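D-alanyl transferase DltD (Enterococcus faecalis, PDB 6O93) probably transfers D-alanine to lipoteichoic acid during cell wall biogenesis in this Gram-positive bacterium, as a membrane-associated member of the DltD family. Local coordinates at residues L49-S53 with R203-V207; T127-L131 with L160-L164; Q322-F328 with Y376-F382. The contacts are given in a common frame with arbitrary orientation. Numbering follows the deposited sequence.

Contact 1. Residues L49-S53 with R203-V207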
ATOM      1  N   LEU A  49       4.530  -6.086  -2.450  1.00 18.97           N
ATOM      2  CA  LEU A  49       5.789  -5.354  -2.405  1.00 18.18           C
ATOM      3  C   LEU A  49       6.993  -6.263  -2.178  1.00 19.20           C
ATOM      4  O   LEU A  49       8.109  -5.895  -2.558  1.00 19.00           O
ATOM      5  CB  LEU A  49       5.736  -4.292  -1.303  1.00 16.97           C
ATOM      6  CG  LEU A  49       4.687  -3.191  -1.475  1.00 17.07           C
ATOM      7  CD1 LEU A  49       4.677  -2.271  -0.268  1.00 17.69           C
ATOM      8  CD2 LEU A  49       4.935  -2.392  -2.746  1.00 17.42           C
ATOM      9  N   SER A  50       6.798  -7.433  -1.570  1.00 20.62           N
ATOM     10  CA  SER A  50       7.905  -8.325  -1.251  1.00 21.86           C
ATOM     11  C   SER A  50       8.293  -9.241  -2.404  1.00 23.51           C
ATOM     12  O   SER A  50       9.279  -9.977  -2.283  1.00 23.73           O
ATOM     13  CB  SER A  50       7.558  -9.178  -0.027  1.00 22.72           C
ATOM     14  OG  SER A  50       6.475 -10.052  -0.304  1.00 24.86           O
ATOM     15  N   ARG A  51       7.553  -9.216  -3.513  1.00 24.78           N
ATOM     16  CA  ARG A  51       7.842 -10.074  -4.662  1.00 27.48           C
ATOM     17  C   ARG A  51       9.037  -9.497  -5.416  1.00 26.59           C
ATOM     18  O   ARG A  51       8.918  -8.885  -6.481  1.00 25.76           O
ATOM     19  CB  ARG A  51       6.616 -10.203  -5.555  1.00 29.94           C
ATOM     20  CG  ARG A  51       5.740 -11.398  -5.222  1.00 32.78           C
ATOM     21  CD  ARG A  51       5.299 -11.399  -3.768  1.00 33.49           C
ATOM     22  NE  ARG A  51       4.462 -12.557  -3.470  1.00 36.15           N
ATOM     23  CZ  ARG A  51       3.884 -12.786  -2.296  1.00 37.00           C
ATOM     24  NH1 ARG A  51       4.042 -11.935  -1.290  1.00 35.49           N
ATOM     25  NH2 ARG A  51       3.140 -13.870  -2.130  1.00 39.00           N
ATOM     26  N   PHE A  52      10.216  -9.713  -4.845  1.00 25.44           N
ATOM     27  CA  PHE A  52      11.440  -9.166  -5.402  1.00 24.93           C
ATOM     28  C   PHE A  52      11.946 -10.014  -6.562  1.00 25.18           C
ATOM     29  O   PHE A  52      11.770 -11.236  -6.600  1.00 25.49           O
ATOM     30  CB  PHE A  52      12.521  -9.070  -4.323  1.00 24.94           C
ATOM     31  CG  PHE A  52      12.568  -7.738  -3.629  1.00 24.79           C
ATOM     32  CD1 PHE A  52      11.453  -7.238  -2.977  1.00 23.57           C
ATOM     33  CD2 PHE A  52      13.734  -6.989  -3.622  1.00 25.42           C
ATOM     34  CE1 PHE A  52      11.497  -6.012  -2.337  1.00 23.16           C
ATOM     35  CE2 PHE A  52      13.785  -5.765  -2.984  1.00 24.82           C
ATOM     36  CZ  PHE A  52      12.665  -5.276  -2.339  1.00 23.63           C
ATOM     37  N   SER A  53      12.575  -9.340  -7.518  1.00 24.25           N
ATOM     38  CA  SER A  53      13.296  -9.981  -8.609  1.00 24.65           C
ATOM     39  C   SER A  53      14.212  -8.929  -9.216  1.00 25.54           C
ATOM     40  O   SER A  53      14.292  -7.797  -8.732  1.00 24.28           O
ATOM     41  CB  SER A  53      12.339 -10.568  -9.651  1.00 24.85           C
ATOM     42  OG  SER A  53      11.712  -9.543 -10.404  1.00 24.48           O
ATOM     43  N   ARG A 203      16.270  -6.218   2.636  1.00 26.29           N
ATOM     44  CA  ARG A 203      16.421  -7.032   1.438  1.00 27.06           C
ATOM     45  C   ARG A 203      17.580  -6.566   0.569  1.00 28.92           C
ATOM     46  O   ARG A 203      17.677  -6.981  -0.592  1.00 28.24           O
ATOM     47  CB  ARG A 203      15.119  -7.033   0.630  1.00 25.20           C
ATOM     48  CG  ARG A 203      14.008  -7.855   1.265  1.00 24.61           C
ATOM     49  CD  ARG A 203      12.714  -7.794   0.463  1.00 24.01           C
ATOM     50  NE  ARG A 203      11.685  -8.666   1.030  1.00 23.52           N
ATOM     51  CZ  ARG A 203      10.942  -8.361   2.090  1.00 22.92           C
ATOM     52  NH1 ARG A 203      11.104  -7.202   2.714  1.00 22.84           N
ATOM     53  NH2 ARG A 203      10.033  -9.220   2.532  1.00 23.11           N
ATOM     54  N   GLU A 204      18.460  -5.720   1.105  1.00 31.20           N
ATOM     55  CA  GLU A 204      19.620  -5.277   0.339  1.00 33.55           C
ATOM     56  C   GLU A 204      20.470  -6.438  -0.161  1.00 32.10           C
ATOM     57  O   GLU A 204      20.984  -6.347  -1.291  1.00 32.66           O
ATOM     58  CB  GLU A 204      20.457  -4.313   1.190  1.00 36.77           C
ATOM     59  CG  GLU A 204      21.574  -3.614   0.427  1.00 40.56           C
ATOM     60  CD  GLU A 204      21.057  -2.719  -0.689  1.00 41.48           C
ATOM     61  OE1 GLU A 204      19.834  -2.462  -0.736  1.00 40.46           O
ATOM     62  OE2 GLU A 204      21.877  -2.276  -1.522  1.00 42.73           O
ATOM     63  N   PRO A 205      20.664  -7.528   0.590  1.00 29.55           N
ATOM     64  CA  PRO A 205      21.401  -8.668   0.017  1.00 29.97           C
ATOM     65  C   PRO A 205      20.722  -9.256  -1.208  1.00 30.31           C
ATOM     66  O   PRO A 205      21.403  -9.678  -2.151  1.00 30.37           O
ATOM     67  CB  PRO A 205      21.457  -9.672   1.180  1.00 30.05           C
ATOM     68  CG  PRO A 205      21.253  -8.852   2.411  1.00 29.04           C
ATOM     69  CD  PRO A 205      20.329  -7.746   2.008  1.00 28.64           C
ATOM     70  N   ILE A 206      19.388  -9.299  -1.220  1.00 30.96           N
ATOM     71  CA  ILE A 206      18.675  -9.780  -2.399  1.00 32.91           C
ATOM     72  C   ILE A 206      18.848  -8.802  -3.555  1.00 30.68           C
ATOM     73  O   ILE A 206      19.009  -9.207  -4.713  1.00 30.83           O
ATOM     74  CB  ILE A 206      17.190 -10.012  -2.066  1.00 34.94           C
ATOM     75  CG1 ILE A 206      17.057 -11.069  -0.964  1.00 37.46           C
ATOM     76  CG2 ILE A 206      16.421 -10.433  -3.315  1.00 35.42           C
ATOM     77  CD1 ILE A 206      15.641 -11.274  -0.463  1.00 36.74           C
ATOM     78  N   VAL A 207      18.819  -7.501  -3.259  1.00 27.79           N
ATOM     79  CA  VAL A 207      19.017  -6.488  -4.293  1.00 27.16           C
ATOM     80  C   VAL A 207      20.359  -6.693  -4.984  1.00 30.80           C
ATOM     81  O   VAL A 207      20.447  -6.722  -6.217  1.00 30.79           O
ATOM     82  CB  VAL A 207      18.908  -5.078  -3.684  1.00 24.09           C
ATOM     83  CG1 VAL A 207      19.318  -4.021  -4.702  1.00 22.69           C
ATOM     84  CG2 VAL A 207      17.492  -4.822  -3.182  1.00 21.45           C
TER
HETATM   85  O   HOH W   1      11.207 -11.052  -0.460  1.00 31.88           O

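Contact 2. Residues T127-L131 with L160-L164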
ATOM      1  N   THR A 127      -1.896   6.990  15.815  1.00 16.30           N
ATOM      2  CA  THR A 127      -3.271   7.338  16.162  1.00 15.99           C
ATOM      3  C   THR A 127      -3.309   8.380  17.275  1.00 15.19           C
ATOM      4  O   THR A 127      -4.052   9.365  17.191  1.00 15.53           O
ATOM      5  CB  THR A 127      -4.040   6.081  16.568  1.00 16.68           C
ATOM      6  OG1 THR A 127      -3.987   5.127  15.502  1.00 15.90           O
ATOM      7  CG2 THR A 127      -5.494   6.407  16.874  1.00 17.66           C
ATOM      8  N   TYR A 128      -2.516   8.179  18.329  1.00 16.02           N
ATOM      9  CA  TYR A 128      -2.460   9.157  19.413  1.00 16.92           C
ATOM     10  C   TYR A 128      -1.883  10.486  18.935  1.00 17.84           C
ATOM     11  O   TYR A 128      -2.366  11.556  19.326  1.00 16.54           O
ATOM     12  CB  TYR A 128      -1.627   8.610  20.575  1.00 17.11           C
ATOM     13  CG  TYR A 128      -2.370   7.681  21.517  1.00 17.16           C
ATOM     14  CD1 TYR A 128      -3.561   7.069  21.145  1.00 15.53           C
ATOM     15  CD2 TYR A 128      -1.878   7.431  22.791  1.00 18.71           C
ATOM     16  CE1 TYR A 128      -4.233   6.228  22.017  1.00 16.69           C
ATOM     17  CE2 TYR A 128      -2.540   6.595  23.665  1.00 18.75           C
ATOM     18  CZ  TYR A 128      -3.716   5.996  23.276  1.00 18.25           C
ATOM     19  OH  TYR A 128      -4.371   5.166  24.154  1.00 18.75           O
ATOM     20  N   GLN A 129      -0.839  10.438  18.104  1.00 18.66           N
ATOM     21  CA  GLN A 129      -0.274  11.665  17.553  1.00 21.10           C
ATOM     22  C   GLN A 129      -1.324  12.443  16.768  1.00 20.69           C
ATOM     23  O   GLN A 129      -1.417  13.671  16.885  1.00 20.88           O
ATOM     24  CB  GLN A 129       0.921  11.332  16.660  1.00 22.98           C
ATOM     25  CG  GLN A 129       1.604  12.545  16.047  1.00 25.42           C
ATOM     26  CD  GLN A 129       2.549  12.169  14.926  1.00 27.03           C
ATOM     27  OE1 GLN A 129       2.254  11.284  14.119  1.00 26.43           O
ATOM     28  NE2 GLN A 129       3.695  12.837  14.870  1.00 28.23           N
ATOM     29  N   TRP A 130      -2.121  11.741  15.962  1.00 19.85           N
ATOM     30  CA  TRP A 130      -3.161  12.395  15.176  1.00 20.38           C
ATOM     31  C   TRP A 130      -4.141  13.146  16.072  1.00 21.22           C
ATOM     32  O   TRP A 130      -4.486  14.302  15.802  1.00 22.45           O
ATOM     33  CB  TRP A 130      -3.873  11.347  14.314  1.00 19.39           C
ATOM     34  CG  TRP A 130      -5.260  11.705  13.863  1.00 20.61           C
ATOM     35  CD1 TRP A 130      -5.629  12.784  13.109  1.00 22.06           C
ATOM     36  CD2 TRP A 130      -6.460  10.960  14.112  1.00 19.75           C
ATOM     37  NE1 TRP A 130      -6.987  12.759  12.883  1.00 21.74           N
ATOM     38  CE2 TRP A 130      -7.520  11.651  13.489  1.00 20.63           C
ATOM     39  CE3 TRP A 130      -6.742   9.779  14.806  1.00 19.23           C
ATOM     40  CZ2 TRP A 130      -8.840  11.200  13.541  1.00 20.53           C
ATOM     41  CZ3 TRP A 130      -8.054   9.333  14.857  1.00 19.72           C
ATOM     42  CH2 TRP A 130      -9.085  10.042  14.227  1.00 19.80           C
ATOM     43  N   LEU A 131      -4.587  12.510  17.158  1.00 21.27           N
ATOM     44  CA  LEU A 131      -5.561  13.153  18.036  1.00 21.22           C
ATOM     45  C   LEU A 131      -4.931  14.256  18.875  1.00 21.67           C
ATOM     46  O   LEU A 131      -5.589  15.263  19.163  1.00 22.13           O
ATOM     47  CB  LEU A 131      -6.219  12.112  18.940  1.00 20.49           C
ATOM     48  CG  LEU A 131      -7.059  11.062  18.208  1.00 19.57           C
ATOM     49  CD1 LEU A 131      -7.461   9.946  19.151  1.00 18.85           C
ATOM     50  CD2 LEU A 131      -8.288  11.704  17.583  1.00 20.19           C
ATOM     51  N   LEU A 160      -9.611   6.480  24.187  1.00 16.25           N
ATOM     52  CA  LEU A 160      -9.671   6.643  22.740  1.00 15.60           C
ATOM     53  C   LEU A 160     -11.110   6.587  22.245  1.00 16.89           C
ATOM     54  O   LEU A 160     -11.552   7.453  21.482  1.00 16.44           O
ATOM     55  CB  LEU A 160      -8.819   5.568  22.063  1.00 16.35           C
ATOM     56  CG  LEU A 160      -8.752   5.603  20.533  1.00 15.41           C
ATOM     57  CD1 LEU A 160      -8.333   6.972  20.041  1.00 14.31           C
ATOM     58  CD2 LEU A 160      -7.793   4.541  20.027  1.00 15.60           C
ATOM     59  N   MET A 161     -11.863   5.572  22.681  1.00 17.62           N
ATOM     60  CA  MET A 161     -13.253   5.446  22.255  1.00 18.89           C
ATOM     61  C   MET A 161     -14.058   6.680  22.636  1.00 20.79           C
ATOM     62  O   MET A 161     -14.883   7.162  21.850  1.00 20.96           O
ATOM     63  CB  MET A 161     -13.877   4.192  22.869  1.00 19.37           C
ATOM     64  CG  MET A 161     -13.413   2.894  22.225  1.00 19.84           C
ATOM     65  SD  MET A 161     -13.990   2.718  20.524  1.00 20.25           S
ATOM     66  CE  MET A 161     -15.735   2.407  20.786  1.00 20.90           C
ATOM     67  N   GLU A 162     -13.832   7.207  23.840  1.00 22.10           N
ATOM     68  CA  GLU A 162     -14.541   8.409  24.261  1.00 24.07           C
ATOM     69  C   GLU A 162     -14.152   9.603  23.399  1.00 22.92           C
ATOM     70  O   GLU A 162     -15.004  10.426  23.043  1.00 24.67           O
ATOM     71  CB  GLU A 162     -14.257   8.682  25.738  1.00 26.21           C
ATOM     72  CG  GLU A 162     -14.851   7.631  26.662  1.00 29.57           C
ATOM     73  CD  GLU A 162     -14.434   7.799  28.111  1.00 32.11           C
ATOM     74  OE1 GLU A 162     -13.356   8.377  28.373  1.00 32.25           O
ATOM     75  OE2 GLU A 162     -15.193   7.342  28.991  1.00 33.86           O
ATOM     76  N   THR A 163     -12.871   9.708  23.044  1.00 20.46           N
ATOM     77  CA  THR A 163     -12.431  10.795  22.177  1.00 19.56           C
ATOM     78  C   THR A 163     -13.032  10.666  20.782  1.00 20.01           C
ATOM     79  O   THR A 163     -13.483  11.658  20.198  1.00 20.12           O
ATOM     80  CB  THR A 163     -10.904  10.816  22.103  1.00 18.85           C
ATOM     81  OG1 THR A 163     -10.361  10.968  23.421  1.00 18.32           O
ATOM     82  CG2 THR A 163     -10.422  11.962  21.217  1.00 19.42           C
ATOM     83  N   LEU A 164     -13.050   9.451  20.229  1.00 20.16           N
ATOM     84  CA  LEU A 164     -13.607   9.259  18.894  1.00 21.75           C
ATOM     85  C   LEU A 164     -15.100   9.552  18.865  1.00 23.65           C
ATOM     86  O   LEU A 164     -15.628   9.979  17.830  1.00 24.04           O
ATOM     87  CB  LEU A 164     -13.333   7.835  18.409  1.00 20.75           C
ATOM     88  CG  LEU A 164     -11.856   7.458  18.274  1.00 19.92           C
ATOM     89  CD1 LEU A 164     -11.714   6.035  17.766  1.00 20.25           C
ATOM     90  CD2 LEU A 164     -11.124   8.435  17.363  1.00 19.49           C
TER

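Contact 3. Residues Q322-F328 with Y376-F382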
ATOM      1  N   GLN A 322     -13.317   7.310  -8.904  1.00 18.32           N
ATOM      2  CA  GLN A 322     -13.045   7.984  -7.639  1.00 19.30           C
ATOM      3  C   GLN A 322     -11.749   8.784  -7.713  1.00 20.09           C
ATOM      4  O   GLN A 322     -11.650   9.878  -7.146  1.00 20.52           O
ATOM      5  CB  GLN A 322     -12.988   6.952  -6.513  1.00 17.99           C
ATOM      6  CG  GLN A 322     -12.840   7.528  -5.116  1.00 17.34           C
ATOM      7  CD  GLN A 322     -13.034   6.472  -4.037  1.00 16.39           C
ATOM      8  OE1 GLN A 322     -13.430   5.341  -4.324  1.00 15.79           O
ATOM      9  NE2 GLN A 322     -12.756   6.840  -2.791  1.00 15.36           N
ATOM     10  N   LEU A 323     -10.747   8.255  -8.415  1.00 20.02           N
ATOM     11  CA  LEU A 323      -9.487   8.973  -8.579  1.00 20.40           C
ATOM     12  C   LEU A 323      -9.650  10.152  -9.532  1.00 21.38           C
ATOM     13  O   LEU A 323      -9.478  11.312  -9.140  1.00 20.87           O
ATOM     14  CB  LEU A 323      -8.406   8.018  -9.084  1.00 19.70           C
ATOM     15  CG  LEU A 323      -7.948   6.952  -8.085  1.00 19.49           C
ATOM     16  CD1 LEU A 323      -7.084   5.907  -8.774  1.00 20.11           C
ATOM     17  CD2 LEU A 323      -7.192   7.594  -6.931  1.00 18.78           C
ATOM     18  N   GLN A 324      -9.991   9.868 -10.792  1.00 22.73           N
ATOM     19  CA  GLN A 324     -10.048  10.915 -11.809  1.00 24.29           C
ATOM     20  C   GLN A 324     -11.030  12.014 -11.427  1.00 23.72           C
ATOM     21  O   GLN A 324     -10.769  13.199 -11.663  1.00 24.83           O
ATOM     22  CB  GLN A 324     -10.434  10.307 -13.158  1.00 27.78           C
ATOM     23  CG  GLN A 324      -9.361   9.430 -13.777  1.00 31.11           C
ATOM     24  CD  GLN A 324      -8.303  10.234 -14.507  1.00 35.89           C
ATOM     25  OE1 GLN A 324      -8.398  11.458 -14.610  1.00 37.78           O
ATOM     26  NE2 GLN A 324      -7.290   9.549 -15.024  1.00 37.58           N
ATOM     27  N   GLU A 325     -12.167  11.642 -10.838  1.00 22.73           N
ATOM     28  CA  GLU A 325     -13.177  12.626 -10.472  1.00 22.08           C
ATOM     29  C   GLU A 325     -12.639  13.675  -9.509  1.00 20.53           C
ATOM     30  O   GLU A 325     -13.173  14.790  -9.463  1.00 20.28           O
ATOM     31  CB  GLU A 325     -14.386  11.910  -9.862  1.00 22.35           C
ATOM     32  CG  GLU A 325     -15.469  12.818  -9.307  1.00 24.62           C
ATOM     33  CD  GLU A 325     -16.146  13.655 -10.371  1.00 28.04           C
ATOM     34  OE1 GLU A 325     -15.830  13.485 -11.570  1.00 28.99           O
ATOM     35  OE2 GLU A 325     -17.005  14.482 -10.000  1.00 29.46           O
ATOM     36  N   GLN A 326     -11.591  13.356  -8.750  1.00 20.24           N
ATOM     37  CA  GLN A 326     -11.079  14.246  -7.717  1.00 21.21           C
ATOM     38  C   GLN A 326      -9.712  14.828  -8.056  1.00 21.72           C
ATOM     39  O   GLN A 326      -9.105  15.486  -7.204  1.00 22.24           O
ATOM     40  CB  GLN A 326     -11.020  13.506  -6.379  1.00 19.75           C
ATOM     41  CG  GLN A 326     -12.377  13.030  -5.893  1.00 19.57           C
ATOM     42  CD  GLN A 326     -12.319  12.375  -4.526  1.00 19.14           C
ATOM     43  OE1 GLN A 326     -12.515  13.031  -3.500  1.00 19.29           O
ATOM     44  NE2 GLN A 326     -12.053  11.074  -4.505  1.00 17.26           N
ATOM     45  N   GLY A 327      -9.214  14.608  -9.270  1.00 22.14           N
ATOM     46  CA  GLY A 327      -7.971  15.208  -9.709  1.00 22.98           C
ATOM     47  C   GLY A 327      -6.765  14.295  -9.681  1.00 22.05           C
ATOM     48  O   GLY A 327      -5.654  14.761  -9.969  1.00 22.73           O
ATOM     49  N   PHE A 328      -6.937  13.023  -9.336  1.00 20.24           N
ATOM     50  CA  PHE A 328      -5.847  12.050  -9.379  1.00 19.94           C
ATOM     51  C   PHE A 328      -5.826  11.452 -10.779  1.00 21.71           C
ATOM     52  O   PHE A 328      -6.637  10.582 -11.108  1.00 21.54           O
ATOM     53  CB  PHE A 328      -6.034  10.977  -8.311  1.00 18.23           C
ATOM     54  CG  PHE A 328      -6.011  11.507  -6.905  1.00 18.25           C
ATOM     55  CD1 PHE A 328      -4.809  11.717  -6.248  1.00 17.97           C
ATOM     56  CD2 PHE A 328      -7.192  11.789  -6.237  1.00 18.49           C
ATOM     57  CE1 PHE A 328      -4.785  12.199  -4.954  1.00 18.44           C
ATOM     58  CE2 PHE A 328      -7.175  12.272  -4.940  1.00 18.41           C
ATOM     59  CZ  PHE A 328      -5.971  12.476  -4.298  1.00 18.53           C
ATOM     60  N   TYR A 376      -6.480  19.319  -7.096  1.00 36.71           N
ATOM     61  CA  TYR A 376      -7.310  18.296  -6.475  1.00 32.01           C
ATOM     62  C   TYR A 376      -8.675  18.872  -6.123  1.00 30.74           C
ATOM     63  O   TYR A 376      -8.787  20.022  -5.694  1.00 30.52           O
ATOM     64  CB  TYR A 376      -6.641  17.738  -5.215  1.00 28.87           C
ATOM     65  CG  TYR A 376      -5.465  16.825  -5.484  1.00 26.96           C
ATOM     66  CD1 TYR A 376      -5.524  15.857  -6.478  1.00 24.44           C
ATOM     67  CD2 TYR A 376      -4.294  16.933  -4.744  1.00 24.59           C
ATOM     68  CE1 TYR A 376      -4.452  15.023  -6.729  1.00 24.41           C
ATOM     69  CE2 TYR A 376      -3.217  16.102  -4.986  1.00 24.53           C
ATOM     70  CZ  TYR A 376      -3.302  15.149  -5.981  1.00 24.45           C
ATOM     71  OH  TYR A 376      -2.235  14.317  -6.228  1.00 24.23           O
ATOM     72  N   GLN A 377      -9.716  18.058  -6.315  1.00 29.55           N
ATOM     73  CA  GLN A 377     -11.090  18.438  -5.996  1.00 30.69           C
ATOM     74  C   GLN A 377     -11.704  17.325  -5.144  1.00 27.46           C
ATOM     75  O   GLN A 377     -12.537  16.543  -5.606  1.00 26.24           O
ATOM     76  CB  GLN A 377     -11.900  18.698  -7.268  1.00 33.74           C
ATOM     77  CG  GLN A 377     -11.403  19.895  -8.066  1.00 38.91           C
ATOM     78  CD  GLN A 377     -12.253  20.178  -9.289  1.00 42.86           C
ATOM     79  OE1 GLN A 377     -13.125  19.386  -9.651  1.00 43.65           O
ATOM     80  NE2 GLN A 377     -12.005  21.313  -9.932  1.00 45.58           N
ATOM     81  N   ILE A 378     -11.277  17.262  -3.882  1.00 26.08           N
ATOM     82  CA  ILE A 378     -11.758  16.223  -2.981  1.00 25.12           C
ATOM     83  C   ILE A 378     -13.248  16.406  -2.746  1.00 24.70           C
ATOM     84  O   ILE A 378     -13.725  17.520  -2.495  1.00 26.07           O
ATOM     85  CB  ILE A 378     -10.973  16.258  -1.662  1.00 25.00           C
ATOM     86  CG1 ILE A 378      -9.515  15.852  -1.894  1.00 24.65           C
ATOM     87  CG2 ILE A 378     -11.623  15.349  -0.630  1.00 24.50           C
ATOM     88  CD1 ILE A 378      -9.327  14.404  -2.330  1.00 23.68           C
ATOM     89  N   ASP A 379     -13.990  15.305  -2.830  1.00 23.81           N
ATOM     90  CA  ASP A 379     -15.432  15.291  -2.608  1.00 23.90           C
ATOM     91  C   ASP A 379     -15.708  14.349  -1.442  1.00 22.41           C
ATOM     92  O   ASP A 379     -15.560  13.130  -1.577  1.00 22.03           O
ATOM     93  CB  ASP A 379     -16.172  14.847  -3.871  1.00 23.71           C
ATOM     94  CG  ASP A 379     -17.671  15.056  -3.778  1.00 24.64           C
ATOM     95  OD1 ASP A 379     -18.208  15.060  -2.650  1.00 25.11           O
ATOM     96  OD2 ASP A 379     -18.314  15.213  -4.837  1.00 24.67           O
ATOM     97  N   ASP A 380     -16.097  14.915  -0.296  1.00 23.33           N
ATOM     98  CA  ASP A 380     -16.307  14.113   0.905  1.00 24.72           C
ATOM     99  C   ASP A 380     -17.393  13.063   0.724  1.00 23.73           C
ATOM    100  O   ASP A 380     -17.444  12.103   1.500  1.00 24.01           O
ATOM    101  CB  ASP A 380     -16.671  15.011   2.089  1.00 28.24           C
ATOM    102  CG  ASP A 380     -15.537  15.924   2.501  1.00 31.40           C
ATOM    103  OD1 ASP A 380     -14.361  15.542   2.311  1.00 31.54           O
ATOM    104  OD2 ASP A 380     -15.825  17.024   3.018  1.00 33.62           O
ATOM    105  N   ARG A 381     -18.261  13.220  -0.276  1.00 23.03           N
ATOM    106  CA  ARG A 381     -19.351  12.273  -0.468  1.00 22.83           C
ATOM    107  C   ARG A 381     -18.850  10.882  -0.834  1.00 20.83           C
ATOM    108  O   ARG A 381     -19.617   9.918  -0.742  1.00 19.86           O
ATOM    109  CB  ARG A 381     -20.308  12.809  -1.533  1.00 24.40           C
ATOM    110  CG  ARG A 381     -20.945  14.137  -1.131  1.00 28.37           C
ATOM    111  CD  ARG A 381     -21.819  14.727  -2.223  1.00 32.33           C
ATOM    112  NE  ARG A 381     -21.075  14.976  -3.454  1.00 34.51           N
ATOM    113  CZ  ARG A 381     -21.550  15.660  -4.490  1.00 35.99           C
ATOM    114  NH1 ARG A 381     -22.770  16.177  -4.447  1.00 38.25           N
ATOM    115  NH2 ARG A 381     -20.801  15.833  -5.571  1.00 35.51           N
ATOM    116  N   PHE A 382     -17.583  10.748  -1.232  1.00 19.61           N
ATOM    117  CA  PHE A 382     -17.004   9.430  -1.457  1.00 19.79           C
ATOM    118  C   PHE A 382     -16.785   8.655  -0.162  1.00 20.72           C
ATOM    119  O   PHE A 382     -16.442   7.469  -0.223  1.00 21.51           O
ATOM    120  CB  PHE A 382     -15.681   9.555  -2.216  1.00 19.94           C
ATOM    121  CG  PHE A 382     -15.846   9.817  -3.693  1.00 20.24           C
ATOM    122  CD1 PHE A 382     -16.224   8.799  -4.552  1.00 20.23           C
ATOM    123  CD2 PHE A 382     -15.614  11.080  -4.221  1.00 20.34           C
ATOM    124  CE1 PHE A 382     -16.375   9.033  -5.909  1.00 19.75           C
ATOM    125  CE2 PHE A 382     -15.764  11.319  -5.579  1.00 20.11           C
ATOM    126  CZ  PHE A 382     -16.143  10.295  -6.422  1.00 19.29           C
TER
HETATM  127  O   HOH W   2     -14.575  15.998  -7.579  1.00 21.11           O
HETATM  128  O   HOH W   3     -17.578  13.911  -7.291  1.00 27.32           O
HETATM  129  O   HOH W   4     -14.089  17.316 -11.022  1.00 32.81           O

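Contact 1. Residues L49-S53 with R203-V207
Loop residues 49-53 meet residues 203-207, at the start of helix 204-211, mainly through the Phe52 ring and the methylenes of Arg203. The apolar part centres on Phe52. Arg203, the N-cap residue of the helix, lays its side chain over one face of the ring, with CD of Arg203 3.7 Å from the centroid of the Phe52 ring in a CH-pi contact. At the ring edge, Phe52 CE2 lies 3.8 Å from Val207 CG2, and Phe52 CB is 4.3 Å from Ile206 CG2, a looser contact.

The polar part is indirect, for no direct hydrogen bond crosses between the segments. Water 1 donates to Ser50 O (2.9 Å) and accepts from Arg203 NE (2.9 Å). The guanidinium also lies flat over Ser50 CA, and its NH1 is hydrogen-bonded to Thr18 O. Ser50 OG turns back to Ser47 O; Ser47, with His349 and Asp346, has the geometry of a Ser-His-Asp triad, consistent with the SGNH hydrolase clan.

The contact lies near the surface, joining the loop between strand 40-44 and helix 57-63 to the start of helix 204-211. Helix 57-63 packs against both Phe52 and Val207, and helix 352-367 against Leu49 and Arg51.

Contact 2. Residues T127-L131 with L160-L164
Helical segments 127-131 and 160-164 run in roughly the same direction, their axes inclined at 41° and 12.1 Å apart at closest approach. Side chains must bridge this wide spacing: the nearest CA atoms are those of Tyr128 and Leu160 (8.3 Å) and of Leu131 and Thr163 (8.4 Å). Each segment keeps its own helical hydrogen bond, from Leu131 N to Thr127 O (3.2 Å) and from Leu164 N to Leu160 O (2.8 Å), and none passes between them.

Leu131 and Leu160 point at each other and form the tightest meeting, with Leu131 CD1 only 3.2 Å from Leu160 CD1. Leu131 CD1 also lies 4.1 Å from Thr163 CG2, and Leu131 CD2 4.3 Å from Leu164 CD2. Leu160 CD1 is 4.3 Å from CG2 of Thr127, one turn before Leu131, and Leu160 CD2 meets the edge of the Tyr128 ring. Trp130 CZ3 stands 4.1 Å from Leu164 CD2. The polar ends find partners outside the interface: Tyr128 OH bonds to Asp157, Trp130 NE1 to Asp141, and the threonine hydroxyls to carbonyls one turn earlier, at Ser123 and Val159.

This is apolar packing between helices 124-132 and 158-168, far from the sodium site, and other helices complete it. Helix 175-195 brings Phe181 against Tyr128, Leu131 and Thr163, helix 139-148 packs on Trp130 and Leu164, and Val154 of helix 152-155 meets Leu160 and Leu164.

Contact 3. Residues Q322-F328 with Y376-F382
Two nearly straight hydrogen bonds tie segment 376-382 to Gln326: Gln377 N donates to Gln326 O (2.8 Å), and Asp379 N to Gln326 OE1 (2.8 Å). The same amide gives its NE2 to Gln322 O (2.9 Å), and Gln277 also donates to OE1. Waters 2 and 4 link Glu325 O to Gln377, and water 3 joins the carboxylates of Glu325 and Asp379. A salt bridge to Arg381 (Asp379 OD2 to Arg381 NH2, 2.7 Å) and an Asx turn hold Asp379 further.

Farther out, Phe382 receives Gln322 CG over its face, and Phe328 meets Tyr376 obliquely (CE1 to CE1, 3.4 Å), with Ile378 at the Phe328 ring edge.

Gly327, with positive phi, is the C-prime residue of a Schellman motif; a CB here would clash with the preceding carbonyl and crowd Tyr376 CA. The chemistry implies that the C-terminal end of helix 309-324 uses the Gln326 carbonyl and amide to pin extended residues 376-379, ahead of the 3-10 segment 380-382, in the loop between helices 352-367 and 385-388.

Overall arrangement
The three contacts illustrate how chemistry follows place in the fold. Contact 2 is fully buried and joins helix to helix by apolar packing alone, although it lies about 23 Å from the chain's centre. Contact 1, at the surface, combines ring packing with a water bridge, and contact 3, partly buried, relies on direct backbone and amide hydrogen bonds as well as waters. None shares a helix or strand with another. Contact 2 is nested within the chain loop closed by contact 1, yet their centres lie 36 Å apart, on opposite sides of the chain's centre; contact 3 follows later in sequence. The side chain of Ser50 in contact 1 is about 9 Å from the bound sodium ion.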